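Propionate kinase (Francisella tularensis subsp. tularensis, PDB 3KHY) probably catalyses the reversible, magnesium-dependent transfer of a phosphate group from ATP to acetate or propionate, working as a homodimer of the acetokinase family. Local coordinates at residues F16-P21 and S26-L31; S151-Y156 and K214-S219; E277-A282 and A327-K332; A243-S246 and G250-V253. All coordinates share one frame; numbering follows the deposited sequence.

Interaction 1 (F16-P21 and S26-L31); sequences FALINP and SLVTGL
The aromatic ring of Phe16 lies over Gly30, whose CA sits 3.6 Å from the ring centroid and only 21° off the ring normal, a CH-pi contact. The ring reaches across because CG stands between the backbone N and the carbonyl carbon (chi1 60°). Glycine suits the partner position, having no CB to occupy the space that the ring fills. The same two residues form a hydrogen-bonded antiparallel pair: Phe16 N donates to Gly30 O at 3.0 Å, and Gly30 N returns a more bent bond to Phe16 O at 2.8 Å. Next comes the non-hydrogen-bonded pair Ala17 and Thr29, whose small side chains meet with CB of Ala17 4.0 Å from CG2 of Thr29. Leu18 N then donates to Val28 O, while Leu18 O accepts from Leu27 N, also at 2.8 Å. Beyond Leu18 the register slips by one residue in a beta bulge, and Leu27 swings its CD1 over the neighbouring strand, 3.5 Å from Asn20 N. Val28 N is buried there without a partner. Farther out, Leu18 and Val28 pack on helix 59-72, whereas Ile19 faces helix 372-382; Asn20 OD1 takes the backbone N atoms of His22 and Thr23 in the turn. The whole is a bulged beta hairpin, set inside the large mixed sheet of an actin-like ATPase fold.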
loop_
_atom_site.group_PDB
_atom_site.type_symbol
_atom_site.label_atom_id
_atom_site.label_comp_id
_atom_site.label_asym_id
_atom_site.label_seq_id
_atom_site.Cartn_x
_atom_site.Cartn_y
_atom_site.Cartn_z
ATOM N N PHE A 16 -11.365 31.649 -1.236
ATOM C CA PHE A 16 -10.495 32.767 -0.874
ATOM C C PHE A 16 -10.509 33.131 0.606
ATOM O O PHE A 16 -11.465 32.844 1.323
ATOM C CB PHE A 16 -10.802 34.008 -1.732
ATOM C CG PHE A 16 -12.215 34.505 -1.604
ATOM C CD1 PHE A 16 -12.560 35.396 -0.604
ATOM C CD2 PHE A 16 -13.192 34.094 -2.492
ATOM C CE1 PHE A 16 -13.853 35.864 -0.489
ATOM C CE2 PHE A 16 -14.484 34.555 -2.380
ATOM C CZ PHE A 16 -14.813 35.443 -1.377
ATOM N N ALA A 17 -9.431 33.764 1.052
ATOM C CA ALA A 17 -9.348 34.262 2.415
ATOM C C ALA A 17 -8.428 35.466 2.476
ATOM O O ALA A 17 -7.434 35.544 1.750
ATOM C CB ALA A 17 -8.844 33.170 3.352
ATOM N N LEU A 18 -8.765 36.399 3.353
ATOM C CA LEU A 18 -7.940 37.566 3.596
ATOM C C LEU A 18 -7.343 37.422 4.982
ATOM O O LEU A 18 -8.068 37.408 5.977
ATOM C CB LEU A 18 -8.807 38.814 3.539
ATOM C CG LEU A 18 -8.083 40.142 3.361
ATOM C CD1 LEU A 18 -7.105 40.065 2.192
ATOM C CD2 LEU A 18 -9.116 41.235 3.142
ATOM N N ILE A 19 -6.022 37.311 5.052
ATOM C CA ILE A 19 -5.374 36.945 6.299
ATOM C C ILE A 19 -4.292 37.951 6.684
ATOM O O ILE A 19 -3.557 38.438 5.834
ATOM C CB ILE A 19 -4.789 35.521 6.190
ATOM C CG1 ILE A 19 -5.933 34.517 6.037
ATOM C CG2 ILE A 19 -3.918 35.165 7.406
ATOM C CD1 ILE A 19 -5.477 33.144 5.661
ATOM N N ASN A 20 -4.224 38.279 7.968
ATOM C CA ASN A 20 -3.137 39.092 8.489
ATOM C C ASN A 20 -2.096 38.166 9.077
ATOM O O ASN A 20 -2.330 37.554 10.121
ATOM C CB ASN A 20 -3.651 40.069 9.550
ATOM C CG ASN A 20 -2.559 40.987 10.076
ATOM O OD1 ASN A 20 -1.484 40.532 10.464
ATOM N ND2 ASN A 20 -2.833 42.289 10.090
ATOM N N PRO A 21 -0.943 38.051 8.401
ATOM C CA PRO A 21 0.103 37.081 8.753
ATOM C C PRO A 21 0.723 37.359 10.119
ATOM O O PRO A 21 1.243 36.448 10.760
ATOM C CB PRO A 21 1.168 37.290 7.667
ATOM C CG PRO A 21 0.522 38.118 6.613
ATOM C CD PRO A 21 -0.536 38.918 7.283
ATOM N N SER A 26 -7.855 35.635 10.360
ATOM C CA SER A 26 -8.585 35.567 9.118
ATOM C C SER A 26 -9.694 36.610 9.173
ATOM O O SER A 26 -10.594 36.528 10.014
ATOM C CB SER A 26 -9.161 34.167 8.944
ATOM O OG SER A 26 -9.961 34.099 7.785
ATOM N N LEU A 27 -9.616 37.606 8.293
ATOM C CA LEU A 27 -10.568 38.714 8.313
ATOM C C LEU A 27 -11.830 38.403 7.514
ATOM O O LEU A 27 -12.943 38.736 7.923
ATOM C CB LEU A 27 -9.922 39.990 7.765
ATOM C CG LEU A 27 -8.680 40.514 8.481
ATOM C CD1 LEU A 27 -7.499 39.634 8.169
ATOM C CD2 LEU A 27 -8.395 41.931 8.044
ATOM N N VAL A 28 -11.644 37.790 6.353
ATOM C CA VAL A 28 -12.758 37.411 5.495
ATOM C C VAL A 28 -12.409 36.080 4.880
ATOM O O VAL A 28 -11.240 35.828 4.582
ATOM C CB VAL A 28 -12.958 38.412 4.323
ATOM C CG1 VAL A 28 -14.220 38.071 3.554
ATOM C CG2 VAL A 28 -13.011 39.845 4.824
ATOM N N THR A 29 -13.398 35.214 4.709
ATOM C CA THR A 29 -13.190 34.028 3.902
ATOM C C THR A 29 -14.360 33.934 2.967
ATOM O O THR A 29 -15.384 34.577 3.191
ATOM C CB THR A 29 -13.136 32.737 4.728
ATOM O OG1 THR A 29 -14.406 32.518 5.340
ATOM C CG2 THR A 29 -12.039 32.807 5.805
ATOM N N GLY A 30 -14.227 33.130 1.921
ATOM C CA GLY A 30 -15.293 33.043 0.949
ATOM C C GLY A 30 -15.106 31.937 -0.054
ATOM O O GLY A 30 -14.083 31.249 -0.083
ATOM N N LEU A 31 -16.114 31.763 -0.891
ATOM C CA LEU A 31 -16.058 30.735 -1.906
ATOM C C LEU A 31 -16.994 31.082 -3.047
ATOM O O LEU A 31 -18.192 31.283 -2.831
ATOM C CB LEU A 31 -16.447 29.386 -1.313
ATOM C CG LEU A 31 -16.509 28.248 -2.330
ATOM C CD1 LEU A 31 -15.104 27.875 -2.814
ATOM C CD2 LEU A 31 -17.211 27.047 -1.722
#

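Interaction 2 (S151-Y156 and K214-S219); sequences SYIAEY and KSIDTS
Ile153, in the short helix 151-154, comes up to strand 214-218 with its CA 6.8 Å from that of Asp217, and the meeting is carried by the side chain of Ile153, a backbone carbonyl and two side chains of the strand, and one water. Two methyls of Ile153 lie against Ile216 O, CD1 at 3.4 Å and CG2 at 3.5 Å. CD1 goes on to the Ile216 side chain, where CG1 is 3.9 Å from Ile153 CD1. CG2, held anti to the backbone N of Ile153, also meets the carboxylate of Asp217, with OD1 3.5 Å away. A beta-branched residue fits here because its two methyls flank one carbonyl while one of them also reaches the next residue. The polar link is indirect: one water donates to Ile153 O at 3.2 Å and to Asp217 OD1 at 3.0 Å, tying the last turn of the helix to the strand. OD1 also receives a weak bond from Thr218 N.

The other carboxylate oxygen, OD2, is engaged by Tyr310 OH and by a salt bridge to Lys302 of the second subunit. Tyr152 lays a ring face on CG1 of its neighbour Ile153 and meets His298 of the second subunit edge-to-face, so the contact is part of the dimer interface. Chemically, the isoleucine methyls shelter a strand carbonyl, Ile216 O, that has no polar partner, and CG2 lies against a carboxylate whose charge is met by a water, a tyrosine hydroxyl and a lysine of the second subunit; such surroundings would be expected to favour the ionised form of Asp217.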
loop_
_atom_site.group_PDB
_atom_site.type_symbol
_atom_site.label_atom_id
_atom_site.label_comp_id
_atom_site.label_asym_id
_atom_site.label_seq_id
_atom_site.Cartn_x
_atom_site.Cartn_y
_atom_site.Cartn_z
ATOM N N SER A 151 14.850 8.819 -1.582
ATOM C CA SER A 151 14.468 8.021 -2.748
ATOM C C SER A 151 14.097 6.580 -2.445
ATOM O O SER A 151 13.181 6.042 -3.065
ATOM C CB SER A 151 15.593 8.053 -3.795
ATOM O OG SER A 151 15.737 9.370 -4.298
ATOM N N TYR A 152 14.796 5.938 -1.512
ATOM C CA TYR A 152 14.454 4.553 -1.181
ATOM C C TYR A 152 13.072 4.451 -0.527
ATOM O O TYR A 152 12.520 3.360 -0.386
ATOM C CB TYR A 152 15.528 3.879 -0.307
ATOM C CG TYR A 152 15.558 4.317 1.142
ATOM C CD1 TYR A 152 14.889 3.593 2.125
ATOM C CD2 TYR A 152 16.273 5.444 1.531
ATOM C CE1 TYR A 152 14.919 3.992 3.463
ATOM C CE2 TYR A 152 16.312 5.845 2.857
ATOM C CZ TYR A 152 15.636 5.122 3.815
ATOM O OH TYR A 152 15.681 5.542 5.130
ATOM N N ILE A 153 12.520 5.587 -0.134
ATOM C CA ILE A 153 11.173 5.618 0.438
ATOM C C ILE A 153 10.148 6.088 -0.605
ATOM O O ILE A 153 9.073 5.512 -0.723
ATOM C CB ILE A 153 11.110 6.518 1.686
ATOM C CG1 ILE A 153 11.834 5.835 2.848
ATOM C CG2 ILE A 153 9.644 6.792 2.074
ATOM C CD1 ILE A 153 12.023 6.704 4.088
ATOM N N ALA A 154 10.513 7.106 -1.384
ATOM C CA ALA A 154 9.591 7.727 -2.341
ATOM C C ALA A 154 9.413 6.937 -3.637
ATOM O O ALA A 154 8.330 6.938 -4.221
ATOM C CB ALA A 154 10.040 9.145 -2.659
ATOM N N GLU A 155 10.475 6.283 -4.104
ATOM C CA GLU A 155 10.401 5.531 -5.356
ATOM C C GLU A 155 9.587 4.242 -5.237
ATOM O O GLU A 155 9.627 3.558 -4.221
ATOM C CB GLU A 155 11.809 5.222 -5.893
ATOM C CG GLU A 155 12.538 6.445 -6.452
ATOM C CD GLU A 155 13.891 6.107 -7.076
ATOM O OE1 GLU A 155 14.163 4.915 -7.374
ATOM O OE2 GLU A 155 14.686 7.045 -7.269
ATOM N N TYR A 156 8.841 3.917 -6.282
ATOM C CA TYR A 156 8.210 2.603 -6.371
ATOM C C TYR A 156 9.188 1.591 -6.978
ATOM O O TYR A 156 10.208 1.976 -7.545
ATOM C CB TYR A 156 6.949 2.686 -7.223
ATOM C CG TYR A 156 5.889 3.604 -6.639
ATOM C CD1 TYR A 156 5.369 3.377 -5.368
ATOM C CD2 TYR A 156 5.403 4.689 -7.366
ATOM C CE1 TYR A 156 4.390 4.210 -4.837
ATOM C CE2 TYR A 156 4.427 5.515 -6.850
ATOM C CZ TYR A 156 3.928 5.281 -5.586
ATOM O OH TYR A 156 2.959 6.119 -5.070
ATOM N N LYS A 214 10.990 17.464 9.465
ATOM C CA LYS A 214 10.938 17.136 8.038
ATOM C C LYS A 214 10.160 15.846 7.722
ATOM O O LYS A 214 10.299 14.841 8.413
ATOM C CB LYS A 214 12.349 17.012 7.477
ATOM C CG LYS A 214 13.158 18.309 7.559
ATOM C CD LYS A 214 14.579 18.093 7.048
ATOM C CE LYS A 214 15.354 19.404 7.051
ATOM N NZ LYS A 214 16.445 19.400 6.026
ATOM N N SER A 215 9.348 15.888 6.669
ATOM C CA SER A 215 8.624 14.707 6.201
ATOM C C SER A 215 9.618 13.626 5.744
ATOM O O SER A 215 10.537 13.906 4.975
ATOM C CB SER A 215 7.681 15.082 5.045
ATOM O OG SER A 215 7.066 13.915 4.502
ATOM N N ILE A 216 9.453 12.402 6.241
ATOM C CA ILE A 216 10.288 11.289 5.819
ATOM C C ILE A 216 9.467 10.213 5.104
ATOM O O ILE A 216 10.012 9.414 4.351
ATOM C CB ILE A 216 11.066 10.675 7.015
ATOM C CG1 ILE A 216 12.158 9.724 6.530
ATOM C CG2 ILE A 216 10.126 9.937 7.974
ATOM C CD1 ILE A 216 13.102 9.291 7.655
ATOM N N ASP A 217 8.153 10.191 5.341
ATOM C CA ASP A 217 7.277 9.214 4.681
ATOM C C ASP A 217 5.855 9.750 4.796
ATOM O O ASP A 217 5.548 10.496 5.713
ATOM C CB ASP A 217 7.415 7.846 5.360
ATOM C CG ASP A 217 6.957 6.671 4.477
ATOM O OD1 ASP A 217 6.363 6.871 3.391
ATOM O OD2 ASP A 217 7.178 5.521 4.911
ATOM N N THR A 218 4.996 9.386 3.855
ATOM C CA THR A 218 3.623 9.851 3.880
ATOM C C THR A 218 2.766 8.899 3.070
ATOM O O THR A 218 3.283 8.138 2.231
ATOM C CB THR A 218 3.526 11.287 3.334
ATOM O OG1 THR A 218 2.237 11.810 3.603
ATOM C CG2 THR A 218 3.800 11.309 1.826
ATOM N N SER A 219 1.457 8.949 3.301
ATOM C CA SER A 219 0.559 7.890 2.825
ATOM C C SER A 219 -0.023 8.077 1.415
ATOM O O SER A 219 -0.320 7.090 0.735
ATOM C CB SER A 219 -0.553 7.635 3.846
ATOM O OG SER A 219 -1.425 8.744 3.931
HETATM O O HOH W 1 6.830 4.700 1.394
#

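Interaction 3 (E277-A282 and A327-K332); sequences EVSQLA and AANIRK
Ser279 and Asn329 meet through their side chains, and this single polar bridge is the firm part of an otherwise sparse contact between helices 275-283 and 328-337. Asn329 ND2 donates to Ser279 OG at 3.0 Å, with an N-H...O angle of 161° and the oxygen nearly in the plane of the amide. The asparagine reaches over because its CG stands between the backbone N and the carbonyl carbon (chi1 62°), which carries the amide toward the opposite helix. The hydroxyl is gripped twice, since Ser279 OG also bonds to Met275 O one turn earlier in its own helix; a serine suits this place, being able to serve the carbonyl and accept from the amide at once. Beneath the bridge, Ile330 CD1 approaches Ser279 OG to 4.0 Å and brings the buried side into play.

Ala327, at the N-cap of helix 328-337, follows directly on the glycine-containing segment 322-326 predicted to bind ATP, and Met275 belongs to a second predicted ATP segment; the bridge thus ties together two helices that lead away from the presumed nucleotide site of this actin-like ATPase fold. On the inner side both helices rest on helix 287-307: Val278 and Ala282, small enough to sit near another helix, lie on Ile293, and Ile330 packs on Phe296. Asn329 forms the loose side, an exposed residue whose polar amide suits the solvent as well as the serine, whereas the wholly apolar chain of Ile330, next to it in the sequence, is buried.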
loop_
_atom_site.group_PDB
_atom_site.type_symbol
_atom_site.label_atom_id
_atom_site.label_comp_id
_atom_site.label_asym_id
_atom_site.label_seq_id
_atom_site.Cartn_x
_atom_site.Cartn_y
_atom_site.Cartn_z
ATOM N N GLU A 277 -22.120 11.630 9.356
ATOM C CA GLU A 277 -23.309 10.831 9.091
ATOM C C GLU A 277 -23.028 9.351 9.279
ATOM O O GLU A 277 -23.873 8.610 9.790
ATOM C CB GLU A 277 -23.833 11.080 7.679
ATOM C CG GLU A 277 -24.242 12.519 7.424
ATOM C CD GLU A 277 -25.000 12.681 6.121
ATOM O OE1 GLU A 277 -25.186 11.663 5.414
ATOM O OE2 GLU A 277 -25.415 13.822 5.813
ATOM N N VAL A 278 -21.849 8.907 8.847
ATOM C CA VAL A 278 -21.460 7.523 9.098
ATOM C C VAL A 278 -21.522 7.232 10.601
ATOM O O VAL A 278 -22.128 6.252 11.026
ATOM C CB VAL A 278 -20.057 7.201 8.540
ATOM C CG1 VAL A 278 -19.666 5.760 8.879
ATOM C CG2 VAL A 278 -20.024 7.425 7.034
ATOM N N SER A 279 -20.925 8.107 11.408
ATOM C CA SER A 279 -20.874 7.899 12.862
ATOM C C SER A 279 -22.281 7.834 13.453
ATOM O O SER A 279 -22.578 6.999 14.314
ATOM C CB SER A 279 -20.072 9.032 13.541
ATOM O OG SER A 279 -18.686 8.896 13.235
ATOM N N GLN A 280 -23.147 8.718 12.974
ATOM C CA GLN A 280 -24.516 8.792 13.483
ATOM C C GLN A 280 -25.309 7.535 13.126
ATOM O O GLN A 280 -26.047 6.987 13.954
ATOM C CB GLN A 280 -25.217 10.030 12.932
ATOM C CG GLN A 280 -24.729 11.335 13.540
ATOM C CD GLN A 280 -25.355 12.547 12.867
ATOM O OE1 GLN A 280 -24.682 13.545 12.606
ATOM N NE2 GLN A 280 -26.647 12.459 12.571
ATOM N N LEU A 281 -25.149 7.074 11.895
ATOM C CA LEU A 281 -25.754 5.809 11.481
ATOM C C LEU A 281 -25.226 4.611 12.275
ATOM O O LEU A 281 -25.997 3.748 12.697
ATOM C CB LEU A 281 -25.523 5.572 9.989
ATOM C CG LEU A 281 -26.345 6.484 9.086
ATOM C CD1 LEU A 281 -25.889 6.372 7.644
ATOM C CD2 LEU A 281 -27.819 6.132 9.206
ATOM N N ALA A 282 -23.912 4.547 12.453
ATOM C CA ALA A 282 -23.307 3.450 13.200
ATOM C C ALA A 282 -23.850 3.440 14.624
ATOM O O ALA A 282 -24.114 2.383 15.203
ATOM C CB ALA A 282 -21.789 3.595 13.218
ATOM N N ALA A 327 -13.937 14.597 15.679
ATOM C CA ALA A 327 -14.582 13.292 15.879
ATOM C C ALA A 327 -13.978 12.489 17.048
ATOM O O ALA A 327 -13.102 11.666 16.843
ATOM C CB ALA A 327 -14.531 12.476 14.570
ATOM N N ALA A 328 -14.450 12.721 18.272
ATOM C CA ALA A 328 -13.884 12.025 19.431
ATOM C C ALA A 328 -14.025 10.514 19.313
ATOM O O ALA A 328 -13.140 9.777 19.723
ATOM C CB ALA A 328 -14.530 12.520 20.748
ATOM N N ASN A 329 -15.150 10.050 18.780
ATOM C CA ASN A 329 -15.395 8.614 18.663
ATOM C C ASN A 329 -14.389 7.934 17.726
ATOM O O ASN A 329 -13.964 6.797 17.952
ATOM C CB ASN A 329 -16.827 8.362 18.160
ATOM C CG ASN A 329 -17.071 8.941 16.753
ATOM O OD1 ASN A 329 -16.820 10.126 16.495
ATOM N ND2 ASN A 329 -17.553 8.097 15.840
ATOM N N ILE A 330 -14.022 8.633 16.660
ATOM C CA ILE A 330 -13.079 8.093 15.694
ATOM C C ILE A 330 -11.653 8.036 16.253
ATOM O O ILE A 330 -10.941 7.058 16.064
ATOM C CB ILE A 330 -13.066 8.916 14.388
ATOM C CG1 ILE A 330 -14.436 8.871 13.721
ATOM C CG2 ILE A 330 -11.986 8.394 13.458
ATOM C CD1 ILE A 330 -14.931 7.488 13.399
ATOM N N ARG A 331 -11.238 9.091 16.937
ATOM C CA ARG A 331 -9.942 9.075 17.597
ATOM C C ARG A 331 -9.892 7.945 18.637
ATOM O O ARG A 331 -8.901 7.234 18.737
ATOM C CB ARG A 331 -9.685 10.433 18.272
ATOM C CG ARG A 331 -9.540 11.620 17.295
ATOM C CD ARG A 331 -8.987 12.860 18.035
ATOM N NE ARG A 331 -9.880 13.263 19.135
ATOM C CZ ARG A 331 -10.654 14.345 19.151
ATOM N NH1 ARG A 331 -10.676 15.202 18.130
ATOM N NH2 ARG A 331 -11.413 14.584 20.216
ATOM N N LYS A 332 -10.967 7.788 19.409
ATOM C CA LYS A 332 -11.031 6.722 20.409
ATOM C C LYS A 332 -10.867 5.346 19.744
ATOM O O LYS A 332 -10.178 4.467 20.250
ATOM C CB LYS A 332 -12.357 6.788 21.162
ATOM C CG LYS A 332 -12.663 5.557 22.020
ATOM C CD LYS A 332 -14.036 5.682 22.677
ATOM C CE LYS A 332 -14.320 4.512 23.607
ATOM N NZ LYS A 332 -15.718 4.542 24.144
#

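Interaction 4 (A243-S246 and G250-V253); sequences AYIS and GWSV
Gly250 N is gripped by two carbonyls at the close of helix 241-249: Ile245 O at 3.0 Å and Ser246 O at 3.1 Å. Both bonds are weak, because one N-H is shared between two oxygens and points squarely at neither. Gly250 CA adds a CH...O contact, 3.1 Å from Ser246 O. Gly250 is the first residue to leave the helical conformation and does so with positive phi (79°), a backbone state that glycine adopts easily. The turn sends the chain back along the helix end, so that Trp251 O comes to lie 3.6 Å from Ser246 CA in a second, weaker CH...O contact. Ser246 is compact enough for this carbonyl to approach its backbone closely.

The apolar half is made by Ile245 and Trp251. The CG2 methyl of Ile245, anti to the backbone N, touches the indole at a slant and is 3.5 Å from both CG and CD2 of Trp251. The tryptophan's own CG lies beside its backbone N (chi1 -64°), which stands the ring next to the helix. A broad indole suits this position because it can meet Ile245 and still reach the helix that follows. Ser252 follows as N-cap of the next helix, its N also bonded to Glu255 OE1, consistent with a capping box.

Ile245 and Trp251 both continue onto Ile256 and Met259 of helix 253-262, so the turn folds that helix against helix 241-249, and Ile168 of the second subunit packs on Tyr244 and Ile245.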
loop_
_atom_site.group_PDB
_atom_site.type_symbol
_atom_site.label_atom_id
_atom_site.label_comp_id
_atom_site.label_asym_id
_atom_site.label_seq_id
_atom_site.Cartn_x
_atom_site.Cartn_y
_atom_site.Cartn_z
ATOM N N ALA A 243 -7.057 -4.909 -14.016
ATOM C CA ALA A 243 -7.208 -5.992 -14.991
ATOM C C ALA A 243 -8.442 -6.829 -14.673
ATOM O O ALA A 243 -9.161 -7.271 -15.570
ATOM C CB ALA A 243 -5.943 -6.871 -15.044
ATOM N N TYR A 244 -8.696 -7.044 -13.388
ATOM C CA TYR A 244 -9.864 -7.813 -13.011
ATOM C C TYR A 244 -11.165 -7.161 -13.504
ATOM O O TYR A 244 -11.989 -7.795 -14.165
ATOM C CB TYR A 244 -9.913 -8.047 -11.503
ATOM C CG TYR A 244 -11.116 -8.873 -11.118
ATOM C CD1 TYR A 244 -12.316 -8.269 -10.784
ATOM C CD2 TYR A 244 -11.059 -10.259 -11.137
ATOM C CE1 TYR A 244 -13.420 -9.027 -10.449
ATOM C CE2 TYR A 244 -12.154 -11.021 -10.806
ATOM C CZ TYR A 244 -13.329 -10.403 -10.462
ATOM O OH TYR A 244 -14.419 -11.171 -10.137
ATOM N N ILE A 245 -11.341 -5.888 -13.203
ATOM C CA ILE A 245 -12.548 -5.189 -13.636
ATOM C C ILE A 245 -12.625 -5.019 -15.154
ATOM O O ILE A 245 -13.658 -5.278 -15.759
ATOM C CB ILE A 245 -12.687 -3.833 -12.927
ATOM C CG1 ILE A 245 -12.917 -4.072 -11.425
ATOM C CG2 ILE A 245 -13.831 -3.024 -13.542
ATOM C CD1 ILE A 245 -12.943 -2.805 -10.597
ATOM N N SER A 246 -11.516 -4.605 -15.761
ATOM C CA SER A 246 -11.434 -4.431 -17.207
ATOM C C SER A 246 -11.731 -5.741 -17.939
ATOM O O SER A 246 -12.543 -5.779 -18.865
ATOM C CB SER A 246 -10.046 -3.907 -17.603
ATOM O OG SER A 246 -9.869 -3.933 -19.011
ATOM N N GLY A 250 -15.512 -5.220 -18.120
ATOM C CA GLY A 250 -15.335 -4.414 -19.317
ATOM C C GLY A 250 -15.267 -2.906 -19.122
ATOM O O GLY A 250 -15.464 -2.155 -20.078
ATOM N N TRP A 251 -14.989 -2.453 -17.898
ATOM C CA TRP A 251 -14.822 -1.025 -17.638
ATOM C C TRP A 251 -13.521 -0.488 -18.222
ATOM O O TRP A 251 -12.551 -1.221 -18.359
ATOM C CB TRP A 251 -14.798 -0.739 -16.137
ATOM C CG TRP A 251 -16.059 -1.056 -15.386
ATOM C CD1 TRP A 251 -17.131 -1.781 -15.825
ATOM C CD2 TRP A 251 -16.354 -0.681 -14.040
ATOM N NE1 TRP A 251 -18.080 -1.868 -14.836
ATOM C CE2 TRP A 251 -17.624 -1.202 -13.728
ATOM C CE3 TRP A 251 -15.667 0.052 -13.068
ATOM C CZ2 TRP A 251 -18.224 -1.012 -12.485
ATOM C CZ3 TRP A 251 -16.263 0.240 -11.830
ATOM C CH2 TRP A 251 -17.526 -0.289 -11.550
ATOM N N SER A 252 -13.501 0.805 -18.534
ATOM C CA SER A 252 -12.287 1.487 -18.974
ATOM C C SER A 252 -11.432 1.917 -17.787
ATOM O O SER A 252 -11.926 2.008 -16.655
ATOM C CB SER A 252 -12.655 2.740 -19.766
ATOM O OG SER A 252 -13.225 3.717 -18.908
ATOM N N VAL A 253 -10.159 2.201 -18.051
ATOM C CA VAL A 253 -9.261 2.741 -17.035
ATOM C C VAL A 253 -9.877 3.977 -16.389
ATOM O O VAL A 253 -9.792 4.164 -15.178
ATOM C CB VAL A 253 -7.894 3.150 -17.617
ATOM C CG1 VAL A 253 -7.020 3.766 -16.530
ATOM C CG2 VAL A 253 -7.199 1.970 -18.230
#

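Interaction 1 is the most regular and the largest of the four, a backbone-bonded hairpin, partly buried, with apolar residues against helices 59-72 and 372-382. The others involve helices and rely on few residues: interaction 2 on isoleucine methyls and a water, interaction 3 on one side-chain hydrogen bond, an exposed asparagine beside a buried isoleucine, and interaction 4 on weak bonds at a helix end, buried Ile245 beside exposed Gly250, about 29 Å from the chain's centre to its own. Interactions 2 and 4 both touch the second subunit, whereas 1 and 3 do not. No element is shared, although strand 214-218 and helix 241-249 follow each other. Interactions 1 and 4 lie farthest apart, centres about 44 Å.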